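Local coordinates for pentatricopeptide repeat-containing protein 10, chloroplastic (Zea mays, PDB 4M59) that binds specific single-stranded RNA elements between chloroplast genes, helping to stabilise the mRNAs by blocking exonucleases, at residues Thr111-Leu116 with Leu141-Val146; Glu123-Leu128 with Leu148-Arg153. The protein carries 4 engineered substitutions. All coordinates share one frame; numbering follows the deposited sequence.

Contact 1: Thr111-Leu116 with Leu141-Val146; sequences TVLHAL and LVTYNV. With nucleotides of chain D.
Leu113 and His114 meet Val146 where two helix segments run in nearly the same direction, their axes 18° apart and 9.6 Å from each other at closest approach. The protein part of the contact is apolar and small: CG1 of Val146 lies 3.8 Å from CB of Leu113 and close to the backbone N of His114, while CD1 of Leu113 leans on the methyl of Thr143. The two branches of Val146 divide the work. With CG1 anti to the backbone N, that methyl packs between the helices and CG2 is turned to the ribose of U2 of the bound RNA (chain D), 3.7 Å from its O4'. His114, its ring swung anti to its own N (chi1 172°), lays one face against the same sugar, C5' of U2 sitting 3.4 Å above the ring centre. Val142 wedges between two nucleotides, CG1 3.4 Å from O4' of U2 and CG2 3.3 Å from O6 of G1 of that strand. Asn145 reads the base through a bent hydrogen bond from ND2 to O2 of U2 (3.3 Å, 144°). Asp176 and Thr179 also bond its amide, one at each end, and so fix its rotation, consistent with the PPR code in which an Asn and Asp pair selects uracil. Helix 122-132 packs on Leu113 and Thr143, helix 86-95 flanks Val112 and Leu116, and helix 158-170 lies against Tyr144.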
loop_
_atom_site.group_PDB
_atom_site.type_symbol
_atom_site.label_atom_id
_atom_site.label_comp_id
_atom_site.label_asym_id
_atom_site.label_seq_id
_atom_site.Cartn_x
_atom_site.Cartn_y
_atom_site.Cartn_z
ATOM N N THR A 111 6.478 -31.446 -18.749
ATOM C CA THR A 111 6.888 -30.693 -17.585
ATOM C C THR A 111 7.801 -29.555 -17.982
ATOM O O THR A 111 7.860 -28.533 -17.317
ATOM C CB THR A 111 7.634 -31.605 -16.622
ATOM O OG1 THR A 111 6.952 -32.856 -16.537
ATOM C CG2 THR A 111 7.705 -30.996 -15.252
ATOM N N VAL A 112 8.516 -29.737 -19.072
ATOM C CA VAL A 112 9.432 -28.738 -19.578
ATOM C C VAL A 112 8.679 -27.699 -20.357
ATOM O O VAL A 112 8.966 -26.520 -20.286
ATOM C CB VAL A 112 10.459 -29.402 -20.482
ATOM C CG1 VAL A 112 11.350 -28.385 -21.121
ATOM C CG2 VAL A 112 11.265 -30.374 -19.691
ATOM N N LEU A 113 7.704 -28.156 -21.117
ATOM C CA LEU A 113 6.872 -27.280 -21.905
ATOM C C LEU A 113 6.189 -26.281 -21.022
ATOM O O LEU A 113 6.102 -25.114 -21.347
ATOM C CB LEU A 113 5.817 -28.099 -22.622
ATOM C CG LEU A 113 6.230 -28.664 -23.964
ATOM C CD1 LEU A 113 5.134 -29.505 -24.496
ATOM C CD2 LEU A 113 6.488 -27.534 -24.887
ATOM N N HIS A 114 5.701 -26.753 -19.897
ATOM C CA HIS A 114 5.030 -25.885 -18.978
ATOM C C HIS A 114 6.024 -24.933 -18.382
ATOM O O HIS A 114 5.702 -23.804 -18.081
ATOM C CB HIS A 114 4.383 -26.689 -17.879
ATOM C CG HIS A 114 3.816 -25.852 -16.788
ATOM N ND1 HIS A 114 4.173 -26.008 -15.471
ATOM C CD2 HIS A 114 2.921 -24.839 -16.824
ATOM C CE1 HIS A 114 3.521 -25.131 -14.737
ATOM N NE2 HIS A 114 2.753 -24.411 -15.532
ATOM N N ALA A 115 7.249 -25.407 -18.220
ATOM C CA ALA A 115 8.302 -24.582 -17.670
ATOM C C ALA A 115 8.700 -23.502 -18.646
ATOM O O ALA A 115 9.049 -22.404 -18.257
ATOM C CB ALA A 115 9.490 -25.429 -17.326
ATOM N N LEU A 116 8.641 -23.822 -19.927
ATOM C CA LEU A 116 8.944 -22.855 -20.957
ATOM C C LEU A 116 7.814 -21.877 -21.105
ATOM O O LEU A 116 8.000 -20.766 -21.571
ATOM C CB LEU A 116 9.162 -23.555 -22.280
ATOM C CG LEU A 116 10.426 -24.374 -22.407
ATOM C CD1 LEU A 116 10.439 -25.012 -23.751
ATOM C CD2 LEU A 116 11.565 -23.441 -22.272
ATOM N N LEU A 141 -3.027 -35.495 -22.724
ATOM C CA LEU A 141 -4.016 -34.451 -22.603
ATOM C C LEU A 141 -3.398 -33.192 -22.070
ATOM O O LEU A 141 -3.580 -32.117 -22.609
ATOM C CB LEU A 141 -5.116 -34.902 -21.660
ATOM C CG LEU A 141 -6.283 -33.941 -21.506
ATOM C CD1 LEU A 141 -7.050 -33.864 -22.784
ATOM C CD2 LEU A 141 -7.182 -34.369 -20.393
ATOM N N VAL A 142 -2.656 -33.342 -20.990
ATOM C CA VAL A 142 -1.984 -32.234 -20.363
ATOM C C VAL A 142 -0.953 -31.634 -21.295
ATOM O O VAL A 142 -0.734 -30.436 -21.303
ATOM C CB VAL A 142 -1.330 -32.691 -19.094
ATOM C CG1 VAL A 142 -0.730 -31.546 -18.367
ATOM C CG2 VAL A 142 -2.354 -33.334 -18.234
ATOM N N THR A 143 -0.337 -32.468 -22.106
ATOM C CA THR A 143 0.575 -31.977 -23.109
ATOM C C THR A 143 -0.162 -31.104 -24.107
ATOM O O THR A 143 0.267 -30.005 -24.403
ATOM C CB THR A 143 1.281 -33.129 -23.828
ATOM O OG1 THR A 143 1.955 -33.937 -22.866
ATOM C CG2 THR A 143 2.297 -32.603 -24.785
ATOM N N TYR A 144 -1.278 -31.592 -24.622
ATOM C CA TYR A 144 -2.033 -30.825 -25.585
ATOM C C TYR A 144 -2.523 -29.562 -24.928
ATOM O O TYR A 144 -2.567 -28.520 -25.542
ATOM C CB TYR A 144 -3.230 -31.618 -26.103
ATOM C CG TYR A 144 -2.932 -32.674 -27.137
ATOM C CD1 TYR A 144 -2.794 -32.349 -28.470
ATOM C CD2 TYR A 144 -2.833 -34.000 -26.786
ATOM C CE1 TYR A 144 -2.538 -33.315 -29.408
ATOM C CE2 TYR A 144 -2.577 -34.961 -27.720
ATOM C CZ TYR A 144 -2.432 -34.619 -29.025
ATOM O OH TYR A 144 -2.171 -35.594 -29.947
ATOM N N ASN A 145 -2.884 -29.664 -23.664
ATOM C CA ASN A 145 -3.434 -28.531 -22.945
ATOM C C ASN A 145 -2.408 -27.453 -22.639
ATOM O O ASN A 145 -2.711 -26.271 -22.671
ATOM C CB ASN A 145 -4.089 -28.998 -21.648
ATOM C CG ASN A 145 -5.444 -29.606 -21.864
ATOM O OD1 ASN A 145 -6.092 -29.357 -22.857
ATOM N ND2 ASN A 145 -5.889 -30.388 -20.912
ATOM N N VAL A 146 -1.197 -27.870 -22.326
ATOM C CA VAL A 146 -0.137 -26.926 -22.087
ATOM C C VAL A 146 0.127 -26.124 -23.326
ATOM O O VAL A 146 0.201 -24.912 -23.285
ATOM C CB VAL A 146 1.128 -27.635 -21.681
ATOM C CG1 VAL A 146 2.307 -26.782 -21.940
ATOM C CG2 VAL A 146 1.058 -27.971 -20.243
ATOM P P U D 2 1.020 -28.429 -12.727
ATOM O OP1 U D 2 1.420 -27.094 -12.211
ATOM O OP2 U D 2 0.137 -29.294 -11.910
ATOM O "O5'" U D 2 0.327 -28.206 -14.145
ATOM C "C5'" U D 2 1.012 -27.550 -15.203
ATOM C "C4'" U D 2 0.084 -27.257 -16.353
ATOM O "O4'" U D 2 -0.472 -28.494 -16.864
ATOM C "C3'" U D 2 -1.137 -26.416 -16.009
ATOM O "O3'" U D 2 -0.842 -25.030 -15.970
ATOM C "C2'" U D 2 -2.143 -26.814 -17.086
ATOM O "O2'" U D 2 -1.892 -26.115 -18.296
ATOM C "C1'" U D 2 -1.801 -28.291 -17.297
ATOM N N1 U D 2 -2.689 -29.203 -16.536
ATOM C C2 U D 2 -3.771 -29.766 -17.191
ATOM O O2 U D 2 -4.033 -29.542 -18.359
ATOM N N3 U D 2 -4.550 -30.607 -16.430
ATOM C C4 U D 2 -4.356 -30.937 -15.108
ATOM O O4 U D 2 -5.137 -31.706 -14.549
ATOM C C5 U D 2 -3.220 -30.320 -14.500
ATOM C C6 U D 2 -2.443 -29.500 -15.215
ATOM O "O5'" G D 1 1.865 -32.681 -11.428
ATOM C "C5'" G D 1 3.125 -32.032 -11.533
ATOM C "C4'" G D 1 3.360 -31.503 -12.928
ATOM O "O4'" G D 1 3.433 -32.611 -13.871
ATOM C "C3'" G D 1 2.265 -30.606 -13.492
ATOM O "O3'" G D 1 2.356 -29.263 -13.054
ATOM C "C2'" G D 1 2.459 -30.764 -14.993
ATOM O "O2'" G D 1 3.570 -29.992 -15.430
ATOM C "C1'" G D 1 2.822 -32.243 -15.090
ATOM N N9 G D 1 1.634 -33.101 -15.310
ATOM C C8 G D 1 0.469 -33.118 -14.577
ATOM N N7 G D 1 -0.407 -33.987 -14.991
ATOM C C5 G D 1 0.217 -34.601 -16.062
ATOM C C6 G D 1 -0.253 -35.632 -16.910
ATOM O O6 G D 1 -1.338 -36.218 -16.877
ATOM N N1 G D 1 0.689 -35.965 -17.872
ATOM C C2 G D 1 1.925 -35.386 -18.007
ATOM N N2 G D 1 2.672 -35.865 -19.014
ATOM N N3 G D 1 2.380 -34.420 -17.220
ATOM C C4 G D 1 1.482 -34.080 -16.267
#

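Contact 2: Glu123-Leu128 with Leu148-Arg153; sequences ERALEL and LDVYGR
Leu126, Val150 and Tyr151 carry this join between helix 122-132 and the C-terminal part of helix 141-151. Leu126 points at the other helix and brings both methyls to the ring of Tyr151. CD1 comes 3.5 Å from CE1 of Tyr151, and CD2, 3.8 Å from that same ring atom, also meets CG1 of Val150 at 4.0 Å. Val150 answers with both branches: CG1 is anti to the backbone N (chi1 172°) and takes Leu126, whereas CG2 looks to the methyl of Ala125, 4.3 Å away. Tyr151 starts off to one side, and its ring then swings back to bring CE1 against the leucine. Were Leu126 cut back to an alanine, CE1 of Tyr151 and CG1 of Val150 would probably lose their shared neighbour and the ring would be freer to turn. Four residues on from Asp149, Arg153 turns back to grip its carboxylate side-on, NE reaching OD1 at 2.9 Å from well above the carboxylate plane, and NH2 meeting the syn lone pair of OD2 at 3.2 Å. NH2 of Arg153 also makes a salt bridge to an RNA phosphate, so Asp149 is likely to steady the arginine that holds the backbone of the nucleic acid. Helix 158-170 also packs on Tyr151, through Ile161 and Leu164. Helix 122-132 of the predicted repeat PPR 2 thus packs on helix 141-151 of PPR 3, the repeat-to-repeat stacking of helical hairpins that builds the PPR alpha-solenoid.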
loop_
_atom_site.group_PDB
_atom_site.type_symbol
_atom_site.label_atom_id
_atom_site.label_comp_id
_atom_site.label_asym_id
_atom_site.label_seq_id
_atom_site.Cartn_x
_atom_site.Cartn_y
_atom_site.Cartn_z
ATOM N N GLU A 123 7.642 -19.331 -28.192
ATOM C CA GLU A 123 8.218 -19.712 -29.475
ATOM C C GLU A 123 9.160 -20.899 -29.330
ATOM O O GLU A 123 9.400 -21.630 -30.289
ATOM C CB GLU A 123 8.955 -18.530 -30.103
ATOM C CG GLU A 123 8.086 -17.303 -30.327
ATOM C CD GLU A 123 7.154 -17.462 -31.514
ATOM O OE1 GLU A 123 6.544 -16.455 -31.932
ATOM O OE2 GLU A 123 7.027 -18.593 -32.025
ATOM N N ARG A 124 9.687 -21.087 -28.125
ATOM C CA ARG A 124 10.604 -22.183 -27.851
ATOM C C ARG A 124 9.845 -23.443 -27.463
ATOM O O ARG A 124 10.269 -24.556 -27.765
ATOM C CB ARG A 124 11.579 -21.798 -26.738
ATOM C CG ARG A 124 12.964 -22.405 -26.887
ATOM C CD ARG A 124 13.071 -23.724 -26.143
ATOM N NE ARG A 124 13.224 -24.852 -27.053
ATOM C CZ ARG A 124 14.395 -25.384 -27.395
ATOM N NH1 ARG A 124 15.518 -24.891 -26.896
ATOM N NH2 ARG A 124 14.438 -26.409 -28.231
ATOM N N ALA A 125 8.716 -23.260 -26.784
ATOM C CA ALA A 125 7.893 -24.379 -26.349
ATOM C C ALA A 125 7.306 -25.104 -27.553
ATOM O O ALA A 125 7.201 -26.329 -27.563
ATOM C CB ALA A 125 6.785 -23.893 -25.428
ATOM N N LEU A 126 6.920 -24.339 -28.565
ATOM C CA LEU A 126 6.357 -24.904 -29.778
ATOM C C LEU A 126 7.401 -25.704 -30.541
ATOM O O LEU A 126 7.089 -26.704 -31.183
ATOM C CB LEU A 126 5.787 -23.800 -30.669
ATOM C CG LEU A 126 4.612 -23.011 -30.094
ATOM C CD1 LEU A 126 3.960 -22.161 -31.172
ATOM C CD2 LEU A 126 3.598 -23.946 -29.455
ATOM N N GLU A 127 8.650 -25.255 -30.464
ATOM C CA GLU A 127 9.744 -25.923 -31.151
ATOM C C GLU A 127 10.096 -27.242 -30.476
ATOM O O GLU A 127 10.580 -28.169 -31.119
ATOM C CB GLU A 127 10.972 -25.012 -31.214
ATOM C CG GLU A 127 10.816 -23.839 -32.164
ATOM C CD GLU A 127 11.909 -22.807 -32.001
ATOM O OE1 GLU A 127 12.689 -22.910 -31.033
ATOM O OE2 GLU A 127 11.990 -21.890 -32.844
ATOM N N LEU A 128 9.841 -27.322 -29.173
ATOM C CA LEU A 128 10.083 -28.547 -28.426
ATOM C C LEU A 128 8.938 -29.522 -28.640
ATOM O O LEU A 128 9.140 -30.733 -28.692
ATOM C CB LEU A 128 10.250 -28.248 -26.939
ATOM C CG LEU A 128 10.518 -29.465 -26.055
ATOM C CD1 LEU A 128 11.938 -29.972 -26.257
ATOM C CD2 LEU A 128 10.261 -29.142 -24.592
ATOM N N LEU A 148 -1.750 -25.508 -25.702
ATOM C CA LEU A 148 -2.876 -24.653 -25.989
ATOM C C LEU A 148 -2.699 -23.388 -25.217
ATOM O O LEU A 148 -2.923 -22.302 -25.713
ATOM C CB LEU A 148 -4.166 -25.322 -25.547
ATOM C CG LEU A 148 -4.735 -26.409 -26.447
ATOM C CD1 LEU A 148 -5.950 -26.991 -25.828
ATOM C CD2 LEU A 148 -5.070 -25.825 -27.766
ATOM N N ASP A 149 -2.283 -23.552 -23.981
ATOM C CA ASP A 149 -2.059 -22.435 -23.106
ATOM C C ASP A 149 -0.959 -21.564 -23.663
ATOM O O ASP A 149 -0.932 -20.384 -23.412
ATOM C CB ASP A 149 -1.671 -22.951 -21.732
ATOM C CG ASP A 149 -1.847 -21.928 -20.661
ATOM O OD1 ASP A 149 -2.576 -20.952 -20.883
ATOM O OD2 ASP A 149 -1.253 -22.086 -19.586
ATOM N N VAL A 150 -0.057 -22.150 -24.426
ATOM C CA VAL A 150 1.014 -21.392 -25.045
ATOM C C VAL A 150 0.498 -20.619 -26.242
ATOM O O VAL A 150 0.866 -19.484 -26.464
ATOM C CB VAL A 150 2.168 -22.304 -25.456
ATOM C CG1 VAL A 150 3.168 -21.553 -26.263
ATOM C CG2 VAL A 150 2.832 -22.859 -24.249
ATOM N N TYR A 151 -0.376 -21.256 -27.014
ATOM C CA TYR A 151 -0.985 -20.609 -28.164
ATOM C C TYR A 151 -1.815 -19.418 -27.703
ATOM O O TYR A 151 -1.902 -18.407 -28.395
ATOM C CB TYR A 151 -1.885 -21.595 -28.913
ATOM C CG TYR A 151 -1.159 -22.490 -29.890
ATOM C CD1 TYR A 151 -0.088 -22.019 -30.630
ATOM C CD2 TYR A 151 -1.558 -23.806 -30.071
ATOM C CE1 TYR A 151 0.573 -22.840 -31.523
ATOM C CE2 TYR A 151 -0.901 -24.630 -30.962
ATOM C CZ TYR A 151 0.162 -24.145 -31.687
ATOM O OH TYR A 151 0.816 -24.965 -32.576
ATOM N N GLY A 152 -2.421 -19.553 -26.531
ATOM C CA GLY A 152 -3.334 -18.554 -26.027
ATOM C C GLY A 152 -2.703 -17.325 -25.431
ATOM O O GLY A 152 -3.384 -16.366 -25.131
ATOM N N ARG A 153 -1.390 -17.370 -25.232
ATOM C CA ARG A 153 -0.685 -16.266 -24.593
ATOM C C ARG A 153 0.232 -15.545 -25.572
ATOM O O ARG A 153 0.912 -14.588 -25.215
ATOM C CB ARG A 153 0.124 -16.769 -23.395
ATOM C CG ARG A 153 -0.585 -17.831 -22.571
ATOM C CD ARG A 153 -0.064 -17.859 -21.144
ATOM N NE ARG A 153 -0.850 -18.750 -20.294
ATOM C CZ ARG A 153 -1.488 -18.363 -19.195
ATOM N NH1 ARG A 153 -1.438 -17.097 -18.811
ATOM N NH2 ARG A 153 -2.177 -19.243 -18.486
#

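Overall arrangement
Contacts 1 and 2 lie about 9 Å apart, centre to centre, and interlock along the chain: 111-116, 123-128, 141-146 and 148-153 follow in that order, so their segments alternate. Helix 141-151 serves both, its first part against helix 106-117 and its later part against helix 122-132. Those two helices are consecutive, and Leu113 and Leu116 pack on Ala125 between the contacts. Helices 106-117 and 141-151 stand side by side on the RNA-binding face, and helix 122-132 packs behind both, joining the predicted repeats PPR 2 and PPR 3. Contact 1 carries nucleotide recognition and contact 2 supplies apolar packing with a phosphate-binding arginine at its margin, showing how stacking repeats also builds the RNA-binding surface.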